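Local coordinates for protein cellulase, glycosyl hydrolase family 5, TPS linker, domain X (Spirochaeta thermophila, PDB 5E9P) that binds cellulose, and also xylan, as a type A carbohydrate-binding module with a jelly-roll fold, probably docking a cellulase on crystalline substrate, at residues Leu9-Gly15 and Gly81-Lys86; Asn38-Leu42 and Tyr52-Trp56. One frame throughout, in Å; residues are numbered along the deposited sequence.

Interaction 1 of 2, residues Leu9-Gly15 and Gly81-Lys86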
loop_
_atom_site.group_PDB
_atom_site.type_symbol
_atom_site.label_atom_id
_atom_site.label_comp_id
_atom_site.label_asym_id
_atom_site.label_seq_id
_atom_site.Cartn_x
_atom_site.Cartn_y
_atom_site.Cartn_z
ATOM N N LEU A 9 5.485 -3.360 8.513
ATOM C CA LEU A 9 4.096 -3.090 8.891
ATOM C C LEU A 9 3.974 -3.265 10.383
ATOM O O LEU A 9 4.626 -4.151 10.955
ATOM C CB LEU A 9 3.133 -4.048 8.193
ATOM C CG LEU A 9 3.260 -4.019 6.646
ATOM C CD1 LEU A 9 2.173 -4.924 6.059
ATOM C CD2 LEU A 9 3.170 -2.627 6.113
ATOM N N PRO A 10 3.130 -2.460 11.066
ATOM C CA PRO A 10 2.293 -1.417 10.472
ATOM C C PRO A 10 3.037 -0.237 9.939
ATOM O O PRO A 10 4.120 0.100 10.429
ATOM C CB PRO A 10 1.393 -1.002 11.644
ATOM C CG PRO A 10 2.184 -1.359 12.840
ATOM C CD PRO A 10 2.913 -2.582 12.532
ATOM N N PHE A 11 2.449 0.407 8.964
ATOM C CA PHE A 11 3.026 1.541 8.250
ATOM C C PHE A 11 1.998 2.633 8.127
ATOM O O PHE A 11 0.842 2.377 7.825
ATOM C CB PHE A 11 3.445 1.049 6.855
ATOM C CG PHE A 11 4.060 2.089 5.965
ATOM C CD1 PHE A 11 5.412 2.360 6.035
ATOM C CD2 PHE A 11 3.320 2.802 5.061
ATOM C CE1 PHE A 11 5.988 3.253 5.181
ATOM C CE2 PHE A 11 3.908 3.729 4.234
ATOM C CZ PHE A 11 5.236 3.969 4.316
ATOM N N SER A 12 2.424 3.847 8.252
ATOM C CA SER A 12 1.604 4.989 7.948
ATOM C C SER A 12 2.444 6.105 7.436
ATOM O O SER A 12 3.658 6.272 7.693
ATOM C CB SER A 12 0.771 5.388 9.174
ATOM O OG SER A 12 1.616 5.665 10.286
ATOM N N TYR A 13 1.827 6.904 6.619
ATOM C CA TYR A 13 2.486 8.017 6.009
ATOM C C TYR A 13 1.482 9.082 5.605
ATOM O O TYR A 13 0.414 8.745 5.097
ATOM C CB TYR A 13 3.312 7.542 4.786
ATOM C CG TYR A 13 4.041 8.664 4.106
ATOM C CD1 TYR A 13 5.222 9.192 4.631
ATOM C CD2 TYR A 13 3.558 9.230 2.951
ATOM C CE1 TYR A 13 5.859 10.259 4.035
ATOM C CE2 TYR A 13 4.183 10.303 2.351
ATOM C CZ TYR A 13 5.361 10.804 2.883
ATOM O OH TYR A 13 5.956 11.873 2.262
ATOM N N ASP A 14 1.829 10.338 5.800
ATOM C CA ASP A 14 0.995 11.466 5.351
ATOM C C ASP A 14 1.861 12.477 4.689
ATOM O O ASP A 14 2.708 13.096 5.370
ATOM C CB ASP A 14 0.241 12.091 6.511
ATOM C CG ASP A 14 -0.776 11.128 7.104
ATOM O OD1 ASP A 14 -0.426 10.328 8.000
ATOM O OD2 ASP A 14 -1.941 11.158 6.682
ATOM N N GLY A 15 1.740 12.698 3.378
ATOM C CA GLY A 15 2.605 13.633 2.725
ATOM C C GLY A 15 2.485 13.660 1.229
ATOM O O GLY A 15 1.877 12.820 0.573
ATOM N N GLY A 81 -1.899 13.893 1.442
ATOM C CA GLY A 81 -1.998 12.487 1.035
ATOM C C GLY A 81 -1.817 11.602 2.193
ATOM O O GLY A 81 -0.982 11.919 3.061
ATOM N N HIS A 82 -2.607 10.543 2.305
ATOM C CA HIS A 82 -2.656 9.676 3.481
ATOM C C HIS A 82 -2.665 8.238 3.061
ATOM O O HIS A 82 -3.448 7.828 2.215
ATOM C CB HIS A 82 -3.984 10.007 4.223
ATOM C CG HIS A 82 -4.303 9.071 5.321
ATOM N ND1 HIS A 82 -3.737 9.145 6.563
ATOM C CD2 HIS A 82 -5.167 8.040 5.397
ATOM C CE1 HIS A 82 -4.213 8.179 7.351
ATOM N NE2 HIS A 82 -5.072 7.507 6.629
ATOM N N VAL A 83 -1.850 7.411 3.762
ATOM C CA VAL A 83 -1.916 5.972 3.636
ATOM C C VAL A 83 -1.676 5.325 4.972
ATOM O O VAL A 83 -0.840 5.792 5.777
ATOM C CB VAL A 83 -0.956 5.448 2.552
ATOM C CG1 VAL A 83 0.500 5.697 2.882
ATOM C CG2 VAL A 83 -1.210 3.965 2.246
ATOM N N GLU A 84 -2.373 4.250 5.231
ATOM C CA GLU A 84 -2.163 3.388 6.398
ATOM C C GLU A 84 -2.203 1.954 5.940
ATOM O O GLU A 84 -3.110 1.562 5.191
ATOM C CB GLU A 84 -3.331 3.682 7.414
ATOM C CG GLU A 84 -3.178 2.946 8.753
ATOM C CD GLU A 84 -4.117 3.345 9.784
ATOM O OE1 GLU A 84 -5.229 3.636 9.408
ATOM O OE2 GLU A 84 -3.781 2.997 10.959
ATOM N N ILE A 85 -1.252 1.165 6.402
ATOM C CA ILE A 85 -1.189 -0.277 6.106
ATOM C C ILE A 85 -0.975 -0.957 7.421
ATOM O O ILE A 85 0.163 -0.879 7.979
ATOM C CB ILE A 85 -0.088 -0.602 5.095
ATOM C CG1 ILE A 85 -0.168 0.281 3.862
ATOM C CG2 ILE A 85 -0.156 -2.089 4.786
ATOM C CD1 ILE A 85 0.874 0.037 2.815
ATOM N N LYS A 86 -1.961 -1.641 7.959
ATOM C CA LYS A 86 -1.867 -2.237 9.304
ATOM C C LYS A 86 -0.961 -3.467 9.391
ATOM O O LYS A 86 -0.581 -3.763 10.533
ATOM C CB LYS A 86 -3.283 -2.580 9.753
ATOM C CG LYS A 86 -4.223 -1.462 9.898
ATOM C CD LYS A 86 -3.805 -0.584 11.003
ATOM C CE LYS A 86 -4.882 -0.144 11.872
ATOM N NZ LYS A 86 -4.359 0.896 12.786
ATOM O OXT LYS A 86 -0.665 -4.077 8.365
HETATM O O HOH W 1 -0.575 1.849 10.500
#
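Phe11-Asp14 and His82-Ile85 run antiparallel as neighbouring strands, with axes 4.7 Å apart and directions 177° from each other. Phe11 pairs with Ile85 and Tyr13 with Val83 as hydrogen-bonded pairs. In the first, Phe11 N reaches Ile85 O and Ile85 N reaches Phe11 O, each at 2.8 Å. The non-hydrogen-bonded pair Ser12-Glu84 lies between them, and Asp14-His82 is a second one, on the Gly15 side of Tyr13-Val83. Beyond the strand ends Gly15 N makes a bent bond to Gly81 O. At the other end a cis peptide bond precedes Pro10.

Asp14 and His82 lie side by side and point the same way. ND1 of His82 donates to OD2 of Asp14 at 2.7 Å. OD2 lies in the imidazole plane. ND1 comes to its syn side, somewhat out of the carboxylate plane, and the two planes are turned 37° apart. CG of Asp14 stands anti to its own carbonyl carbon (chi1 -65°), and this leaves OD2 within range of the ring. On the same face Lys86 NZ forms a salt bridge with Glu84 OE2, 2.8 Å away and above the carboxylate plane.

This is the edge of the four-stranded antiparallel sheet of the jelly roll, with 11-14 outermost. The opposite face carries Phe11, Tyr13, Val83 and Ile85 toward the other sheet, where Phe11 meets Trp21 edge-to-face. Val83 CG1 lies at the edge of the Phe11 ring, 4.2 Å from CE2, and also touches Tyr13 CB. Leu9 CD2 packs 3.6 Å from Ile85 CG2. The terminal OXT of Lys86 is held by Arg35 and Gln59.

Interaction 2 of 2, residues Asn38-Leu42 and Tyr52-Trp56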
loop_
_atom_site.group_PDB
_atom_site.type_symbol
_atom_site.label_atom_id
_atom_site.label_comp_id
_atom_site.label_asym_id
_atom_site.label_seq_id
_atom_site.Cartn_x
_atom_site.Cartn_y
_atom_site.Cartn_z
ATOM N N ASN A 38 -5.582 1.620 3.712
ATOM C CA ASN A 38 -6.549 2.708 3.629
ATOM C C ASN A 38 -5.822 3.938 3.141
ATOM O O ASN A 38 -4.686 4.195 3.551
ATOM C CB ASN A 38 -7.191 2.968 5.010
ATOM C CG ASN A 38 -8.461 3.719 4.907
ATOM O OD1 ASN A 38 -9.267 3.472 4.011
ATOM N ND2 ASN A 38 -8.714 4.604 5.821
ATOM N N SER A 39 -6.465 4.741 2.275
ATOM C CA SER A 39 -5.822 5.940 1.789
ATOM C C SER A 39 -6.845 6.984 1.417
ATOM O O SER A 39 -8.015 6.655 1.154
ATOM C CB SER A 39 -4.919 5.644 0.603
ATOM O OG SER A 39 -5.644 5.119 -0.528
ATOM N N TRP A 40 -6.402 8.238 1.338
ATOM C CA TRP A 40 -7.188 9.303 0.713
ATOM C C TRP A 40 -6.255 10.400 0.302
ATOM O O TRP A 40 -5.080 10.475 0.684
ATOM C CB TRP A 40 -8.297 9.830 1.622
ATOM C CG TRP A 40 -7.870 10.355 2.939
ATOM C CD1 TRP A 40 -7.174 11.527 3.229
ATOM C CD2 TRP A 40 -8.099 9.739 4.200
ATOM N NE1 TRP A 40 -6.979 11.635 4.569
ATOM C CE2 TRP A 40 -7.517 10.565 5.194
ATOM C CE3 TRP A 40 -8.778 8.568 4.613
ATOM C CZ2 TRP A 40 -7.600 10.286 6.530
ATOM C CZ3 TRP A 40 -8.831 8.298 5.930
ATOM C CH2 TRP A 40 -8.250 9.133 6.883
ATOM N N ASN A 41 -6.776 11.308 -0.525
ATOM C CA ASN A 41 -6.019 12.399 -1.110
ATOM C C ASN A 41 -4.847 11.943 -1.942
ATOM O O ASN A 41 -3.857 12.723 -2.093
ATOM C CB ASN A 41 -5.603 13.496 -0.137
ATOM C CG ASN A 41 -6.614 14.650 0.007
ATOM O OD1 ASN A 41 -6.783 15.143 1.066
ATOM N ND2 ASN A 41 -7.208 15.076 -1.093
ATOM N N LEU A 42 -4.904 10.761 -2.519
ATOM C CA LEU A 42 -3.870 10.294 -3.409
ATOM C C LEU A 42 -4.232 10.445 -4.872
ATOM O O LEU A 42 -5.402 10.287 -5.260
ATOM C CB LEU A 42 -3.492 8.848 -3.108
ATOM C CG LEU A 42 -3.059 8.587 -1.674
ATOM C CD1 LEU A 42 -2.580 7.165 -1.548
ATOM C CD2 LEU A 42 -2.007 9.536 -1.186
ATOM N N TYR A 52 -5.659 0.691 -6.019
ATOM C CA TYR A 52 -6.315 0.803 -4.703
ATOM C C TYR A 52 -6.291 2.271 -4.247
ATOM O O TYR A 52 -6.136 2.540 -3.066
ATOM C CB TYR A 52 -5.690 -0.124 -3.678
ATOM C CG TYR A 52 -5.783 -1.592 -4.035
ATOM C CD1 TYR A 52 -6.973 -2.267 -3.969
ATOM C CD2 TYR A 52 -4.674 -2.259 -4.494
ATOM C CE1 TYR A 52 -7.029 -3.648 -4.369
ATOM C CE2 TYR A 52 -4.727 -3.531 -4.846
ATOM C CZ TYR A 52 -5.848 -4.223 -4.812
ATOM O OH TYR A 52 -5.878 -5.562 -5.197
ATOM N N THR A 53 -6.435 3.189 -5.182
ATOM C CA THR A 53 -6.317 4.625 -4.835
ATOM C C THR A 53 -7.504 5.072 -4.028
ATOM O O THR A 53 -8.666 4.996 -4.547
ATOM C CB THR A 53 -6.175 5.442 -6.119
ATOM O OG1 THR A 53 -5.106 4.933 -6.934
ATOM C CG2 THR A 53 -5.877 6.898 -5.835
ATOM N N ASN A 54 -7.302 5.590 -2.836
ATOM C CA ASN A 54 -8.372 6.217 -2.070
ATOM C C ASN A 54 -9.472 5.256 -1.714
ATOM O O ASN A 54 -10.660 5.589 -1.788
ATOM C CB ASN A 54 -8.911 7.469 -2.744
ATOM C CG ASN A 54 -7.837 8.453 -3.051
ATOM O OD1 ASN A 54 -6.861 8.626 -2.322
ATOM N ND2 ASN A 54 -8.011 9.170 -4.171
ATOM N N VAL A 55 -9.108 4.061 -1.247
ATOM C CA VAL A 55 -10.063 3.049 -0.788
ATOM C C VAL A 55 -9.625 2.434 0.504
ATOM O O VAL A 55 -8.418 2.475 0.883
ATOM C CB VAL A 55 -10.293 1.937 -1.804
ATOM C CG1 VAL A 55 -10.726 2.460 -3.127
ATOM C CG2 VAL A 55 -9.069 0.989 -1.929
ATOM N N TRP A 56 -10.548 1.779 1.164
ATOM C CA TRP A 56 -10.257 0.807 2.212
ATOM C C TRP A 56 -10.258 -0.569 1.591
ATOM O O TRP A 56 -11.268 -0.912 0.917
ATOM C CB TRP A 56 -11.343 0.857 3.322
ATOM C CG TRP A 56 -11.043 0.115 4.557
ATOM C CD1 TRP A 56 -10.703 0.699 5.763
ATOM C CD2 TRP A 56 -11.186 -1.304 4.870
ATOM N NE1 TRP A 56 -10.604 -0.219 6.759
ATOM C CE2 TRP A 56 -10.881 -1.459 6.261
ATOM C CE3 TRP A 56 -11.507 -2.430 4.125
ATOM C CZ2 TRP A 56 -10.886 -2.715 6.893
ATOM C CZ3 TRP A 56 -11.489 -3.696 4.809
ATOM C CH2 TRP A 56 -11.172 -3.757 6.165
HETATM O O HOH W 2 -5.933 2.420 -0.314
#
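Ser39 OG accepts a hydrogen bond from Asn54 N at 2.9 Å and donates one to a water 2.7 Å from OG. That water in turn donates to Tyr52 O and Val55 O, each 2.8 Å from it. The hydroxyl and the water therefore tie strand 36-40 to both ends of the turn. OG sits between the backbone N and the carbonyl carbon of Ser39 (chi1 62°), a rotation that brings it to the turn amide. A direct bond from Ser39 N to Val55 O is weak.

Tyr52-Val55 is a type II beta turn in the link between strands 50-51 and 56-58. Its third residue, Asn54, has positive phi and psi. The turn lies beside the end of strand 36-40, at the border of the four-stranded sheet of the jelly roll.

The Asn54 amide grips the backbone of Leu42 at two points. OD1 accepts from Leu42 N at 2.9 Å, in the carbonyl plane and on a lone pair, with 161° at the hydrogen. ND2 donates to Leu42 O at 3.0 Å. Two bonds to one residue fix the rotation of the amide. Thr53 CG2 packs 3.5 Å from Leu42 O, while Thr53 OG1 bonds to Asp51 and Leu45. Farther along, the side chains of Asn38 and Trp56 cross at about a right angle, and the indole of Trp56 also meets the Tyr36 ring.

In the fold
The centres of interactions 1 and 2 lie about 10 Å apart. They share the four-stranded antiparallel sheet, whose order is 11-14, 82-85, 36-40, 56-58. Strands 82-85 and 36-40 are neighbours, and Glu84 N to Asn38 O (2.9 Å) and His82 N to Trp40 O (3.0 Å) are probable hydrogen bonds between the contacts. Along the chain both segments of interaction 2 fall between those of interaction 1. Interaction 1 thus joins the early and last strands of the module, and interaction 2 borders the sheet's other side. The His82 ring stacks on Trp40 between them. Exposed Trp40 and Trp56 are consistent with the aromatic surfaces of type A modules.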